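Local coordinates for ribosomal protein S2-related protein (Deinococcus radiodurans, PDB 2JH3) that binds a [4Fe-4S] cluster and joins chelatase-like domains to two further domains, and may act as a chelatase such as sirohydrochlorin ferrochelatase, at residues Tyr372-Val375 and Ile376-Tyr380; Arg427-Leu430 and Trp431-His434. All coordinates share one frame; numbering follows the deposited sequence.

Contact 1 (Tyr372-Val375 and Ile376-Tyr380)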
loop_
_atom_site.group_PDB
_atom_site.type_symbol
_atom_site.label_atom_id
_atom_site.label_comp_id
_atom_site.label_asym_id
_atom_site.label_seq_id
_atom_site.Cartn_x
_atom_site.Cartn_y
_atom_site.Cartn_z
ATOM N N TYR A 372 1.108 -3.390 18.159
ATOM C CA TYR A 372 -0.239 -3.149 17.671
ATOM C C TYR A 372 -1.108 -2.463 18.759
ATOM O O TYR A 372 -1.982 -3.076 19.348
ATOM C CB TYR A 372 -0.924 -4.466 17.248
ATOM C CG TYR A 372 -0.595 -5.110 15.889
ATOM C CD1 TYR A 372 -0.753 -4.397 14.695
ATOM C CD2 TYR A 372 -0.220 -6.439 15.803
ATOM C CE1 TYR A 372 -0.526 -4.975 13.491
ATOM C CE2 TYR A 372 0.034 -7.050 14.571
ATOM C CZ TYR A 372 -0.192 -6.314 13.399
ATOM O OH TYR A 372 0.050 -6.812 12.107
ATOM N N PRO A 373 -0.896 -1.173 18.991
ATOM C CA PRO A 373 -1.626 -0.415 20.029
ATOM C C PRO A 373 -3.126 -0.531 19.957
ATOM O O PRO A 373 -3.692 -0.362 18.904
ATOM C CB PRO A 373 -1.230 1.019 19.741
ATOM C CG PRO A 373 -0.013 0.918 19.087
ATOM C CD PRO A 373 0.050 -0.295 18.299
ATOM N N ALA A 374 -3.722 -0.891 21.107
ATOM C CA ALA A 374 -5.150 -0.936 21.342
ATOM C C ALA A 374 -5.894 -2.068 20.688
ATOM O O ALA A 374 -7.049 -2.237 20.967
ATOM C CB ALA A 374 -5.861 0.432 21.016
ATOM N N VAL A 375 -5.210 -2.872 19.880
ATOM C CA VAL A 375 -5.843 -3.927 19.156
ATOM C C VAL A 375 -6.377 -5.012 20.110
ATOM O O VAL A 375 -7.441 -5.539 19.915
ATOM C CB VAL A 375 -4.870 -4.472 18.058
ATOM C CG1 VAL A 375 -5.360 -5.736 17.475
ATOM C CG2 VAL A 375 -4.677 -3.444 16.946
ATOM N N ILE A 376 -5.592 -5.424 21.095
ATOM C CA ILE A 376 -6.048 -6.488 22.004
ATOM C C ILE A 376 -7.336 -6.116 22.798
ATOM O O ILE A 376 -8.316 -6.846 22.792
ATOM C CB ILE A 376 -4.883 -6.912 22.999
ATOM C CG1 ILE A 376 -3.770 -7.721 22.292
ATOM C CG2 ILE A 376 -5.460 -7.616 24.211
ATOM C CD1 ILE A 376 -4.135 -8.587 21.342
ATOM N N GLU A 377 -7.323 -4.922 23.364
ATOM C CA GLU A 377 -8.381 -4.389 24.184
ATOM C C GLU A 377 -9.664 -4.131 23.366
ATOM O O GLU A 377 -10.775 -4.386 23.819
ATOM C CB GLU A 377 -7.861 -3.063 24.761
ATOM C CG GLU A 377 -6.665 -3.189 25.764
ATOM C CD GLU A 377 -5.287 -2.967 25.165
ATOM O OE1 GLU A 377 -5.155 -3.030 23.955
ATOM O OE2 GLU A 377 -4.317 -2.803 25.932
ATOM N N GLU A 378 -9.517 -3.564 22.185
ATOM C CA GLU A 378 -10.656 -3.305 21.272
ATOM C C GLU A 378 -11.272 -4.520 20.740
ATOM O O GLU A 378 -12.495 -4.636 20.684
ATOM C CB GLU A 378 -10.220 -2.413 20.118
ATOM C CG GLU A 378 -10.002 -1.067 20.599
ATOM C CD GLU A 378 -9.468 -0.115 19.536
ATOM O OE1 GLU A 378 -9.004 -0.568 18.459
ATOM O OE2 GLU A 378 -9.452 1.127 19.808
ATOM N N SER A 379 -10.434 -5.471 20.317
ATOM C CA SER A 379 -10.917 -6.738 19.835
ATOM C C SER A 379 -11.703 -7.509 20.926
ATOM O O SER A 379 -12.798 -8.074 20.659
ATOM C CB SER A 379 -9.763 -7.571 19.267
ATOM O OG SER A 379 -9.224 -6.939 18.060
ATOM N N TYR A 380 -11.157 -7.490 22.159
ATOM C CA TYR A 380 -11.767 -8.137 23.324
ATOM C C TYR A 380 -13.124 -7.529 23.585
ATOM O O TYR A 380 -14.128 -8.236 23.777
ATOM C CB TYR A 380 -10.906 -7.998 24.564
ATOM C CG TYR A 380 -11.504 -8.698 25.751
ATOM C CD1 TYR A 380 -11.355 -10.038 25.888
ATOM C CD2 TYR A 380 -12.244 -7.989 26.742
ATOM C CE1 TYR A 380 -11.935 -10.731 26.970
ATOM C CE2 TYR A 380 -12.806 -8.652 27.827
ATOM C CZ TYR A 380 -12.679 -10.032 27.916
ATOM O OH TYR A 380 -13.222 -10.752 28.999
HETATM O O HOH W 1 -2.955 -4.353 21.831
#
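E378 folds back over the start of its own helix, its CG 3.2 Å from the carbonyl oxygen of A374 and its carboxylate beside the A374 methyl, with OE2 3.9 Å from CB. With CG anti to the carbonyl carbon (chi1 -72°) and the chain extended beyond it, the side chain runs back toward the N-terminal end, where R60 forms a salt bridge with OE2. R60 would probably lose its carboxylate partner, and the A374 methyl its cover, were E378 replaced by an alanine. E377 bends at chi2 (97°), which brings its OE1 within 3.3 Å of A374 CA, while OE2 bonds to the indole of W281. The small A374 side chain lets both carboxylates come close. Next to E378, S379 turns its hydroxyl back to the preceding turn: OG donates to V375 O at 2.9 Å and the backbone N of S379 reaches the same oxygen at 3.0 Å, the two arriving from opposite faces of the carbonyl plane. A short hydroxyl suits this place, adding a second bond to the helical one. V375 packs on T347 and L448, its CG1 anti to the backbone N and near S379 OG. A water bridges Y372 O and I376 N, accepting from this first-turn amide. This is the first turn of alpha-helix 375-383 in the stabilising domain, with A374 at the N-cap and E378 N bonded to A374 O.

Contact 2 (Arg427-Leu430 and Trp431-His434)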
loop_
_atom_site.group_PDB
_atom_site.type_symbol
_atom_site.label_atom_id
_atom_site.label_comp_id
_atom_site.label_asym_id
_atom_site.label_seq_id
_atom_site.Cartn_x
_atom_site.Cartn_y
_atom_site.Cartn_z
ATOM N N ARG A 427 -8.103 -3.030 9.871
ATOM C CA ARG A 427 -9.294 -2.802 10.671
ATOM C C ARG A 427 -10.536 -2.628 9.816
ATOM O O ARG A 427 -10.447 -2.379 8.585
ATOM C CB ARG A 427 -9.082 -1.569 11.556
ATOM C CG ARG A 427 -8.087 -1.779 12.638
ATOM C CD ARG A 427 -8.038 -0.536 13.507
ATOM N NE ARG A 427 -7.442 -0.686 14.864
ATOM C CZ ARG A 427 -6.356 -0.103 15.346
ATOM N NH1 ARG A 427 -6.072 -0.216 16.631
ATOM N NH2 ARG A 427 -5.623 0.714 14.600
ATOM N N THR A 428 -11.685 -2.815 10.478
ATOM C CA THR A 428 -13.047 -2.674 9.922
ATOM C C THR A 428 -13.724 -1.472 10.626
ATOM O O THR A 428 -13.867 -1.462 11.841
ATOM C CB THR A 428 -13.901 -3.965 10.208
ATOM O OG1 THR A 428 -13.340 -5.091 9.497
ATOM C CG2 THR A 428 -15.335 -3.811 9.691
ATOM N N ARG A 429 -14.086 -0.470 9.821
ATOM C CA ARG A 429 -14.655 0.830 10.307
ATOM C C ARG A 429 -16.055 0.718 10.818
ATOM O O ARG A 429 -17.027 0.994 10.139
ATOM C CB ARG A 429 -14.463 1.931 9.251
ATOM C CG ARG A 429 -15.013 1.659 7.883
ATOM C CD ARG A 429 -14.477 2.718 6.919
ATOM N NE ARG A 429 -14.966 2.618 5.530
ATOM C CZ ARG A 429 -14.423 1.825 4.613
ATOM N NH1 ARG A 429 -14.883 1.850 3.376
ATOM N NH2 ARG A 429 -13.390 1.019 4.902
ATOM N N LEU A 430 -16.160 0.353 12.082
ATOM C CA LEU A 430 -17.431 0.228 12.775
ATOM C C LEU A 430 -18.225 1.544 12.778
ATOM O O LEU A 430 -19.467 1.567 12.748
ATOM C CB LEU A 430 -17.153 -0.149 14.202
ATOM C CG LEU A 430 -17.256 -1.604 14.655
ATOM C CD1 LEU A 430 -17.093 -2.683 13.595
ATOM C CD2 LEU A 430 -16.465 -1.796 15.931
ATOM N N TRP A 431 -17.470 2.623 12.797
ATOM C CA TRP A 431 -18.019 3.961 12.912
ATOM C C TRP A 431 -18.710 4.368 11.615
ATOM O O TRP A 431 -19.404 5.370 11.579
ATOM C CB TRP A 431 -16.914 4.961 13.269
ATOM C CG TRP A 431 -15.700 4.987 12.280
ATOM C CD1 TRP A 431 -14.533 4.312 12.448
ATOM C CD2 TRP A 431 -15.565 5.717 11.063
ATOM N NE1 TRP A 431 -13.704 4.507 11.384
ATOM C CE2 TRP A 431 -14.287 5.402 10.534
ATOM C CE3 TRP A 431 -16.386 6.628 10.358
ATOM C CZ2 TRP A 431 -13.816 5.929 9.324
ATOM C CZ3 TRP A 431 -15.882 7.192 9.186
ATOM C CH2 TRP A 431 -14.626 6.840 8.679
ATOM N N ALA A 432 -18.400 3.676 10.522
ATOM C CA ALA A 432 -18.998 3.955 9.219
ATOM C C ALA A 432 -20.105 2.929 8.869
ATOM O O ALA A 432 -20.519 2.831 7.734
ATOM C CB ALA A 432 -17.909 3.986 8.176
ATOM N N GLY A 433 -20.510 2.114 9.830
ATOM C CA GLY A 433 -21.547 1.085 9.606
ATOM C C GLY A 433 -21.051 -0.220 9.018
ATOM O O GLY A 433 -21.818 -1.123 8.708
ATOM N N HIS A 434 -19.746 -0.362 8.894
ATOM C CA HIS A 434 -19.211 -1.660 8.483
ATOM C C HIS A 434 -19.283 -2.568 9.685
ATOM O O HIS A 434 -19.014 -2.169 10.785
ATOM C CB HIS A 434 -17.784 -1.493 7.989
ATOM C CG HIS A 434 -17.672 -0.846 6.647
ATOM N ND1 HIS A 434 -16.747 -1.243 5.716
ATOM C CD2 HIS A 434 -18.392 0.161 6.066
ATOM C CE1 HIS A 434 -16.909 -0.528 4.605
ATOM N NE2 HIS A 434 -17.905 0.324 4.794
HETATM O O HOH W 2 -20.775 -0.905 12.470
#
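R429 lies between the W431 indole and the H434 imidazole, its side chain touching each in turn. CB sits over one face of the indole, 3.8 Å from the centroid of the five-membered ring, in a CH-pi contact. CG takes the place between backbone N and carbonyl carbon (chi1 56°), from where it meets the A432 methyl at 3.7 Å and makes a second CH-pi contact 4.0 Å from the imidazole centroid. CD runs on past A432 CB (3.9 Å), with W431 CZ2 also near. At NE the chain comes over the rim of the H434 ring, and the guanidinium ends with CE1 of that ring over its centre, 3.4 Å from CZ, the two planes tilted 34° apart. Arginine suits the place because its long aliphatic part serves the rings while its flat end lies over CE1 of the imidazole. The R429 carbonyl also holds the turn, accepting from A432 N at 3.0 Å and from H434 N at 3.3 Å, on opposite faces of its plane. G433 N bonds to L430 O, and a water bridges L430 O and H434 O. G433 has a positive phi of 84°, where a side chain would crowd the preceding carbonyl oxygen. An inverse gamma turn centred on R429 leads from strand 427-429 into a short 3-10 turn, and W431 lies against C450 in the pocket of the [4Fe-4S] cluster.

Overall arrangement
Contact 1 comes first along the chain, at the start of helix 375-383 in the stabilising domain, and contact 2 follows in the iron-sulfur domain, at the end of strand 427-429. Their centres are about 15 Å apart, yet they meet through R427: its NH1 lies 3.3 Å from P373 O, a weak hydrogen bond, and 3.5 Å from E378 OE1, a long, weak ion pair, while NH2 of R427 forms a salt bridge with E52. Strand 448-450, the parallel partner of 427-429, adds a second link, since V375, E378 and S379 pack on it. Contact 2 lines the [4Fe-4S] pocket and contact 1 lies just behind it, where stabilising, cluster and first CbiX regions meet.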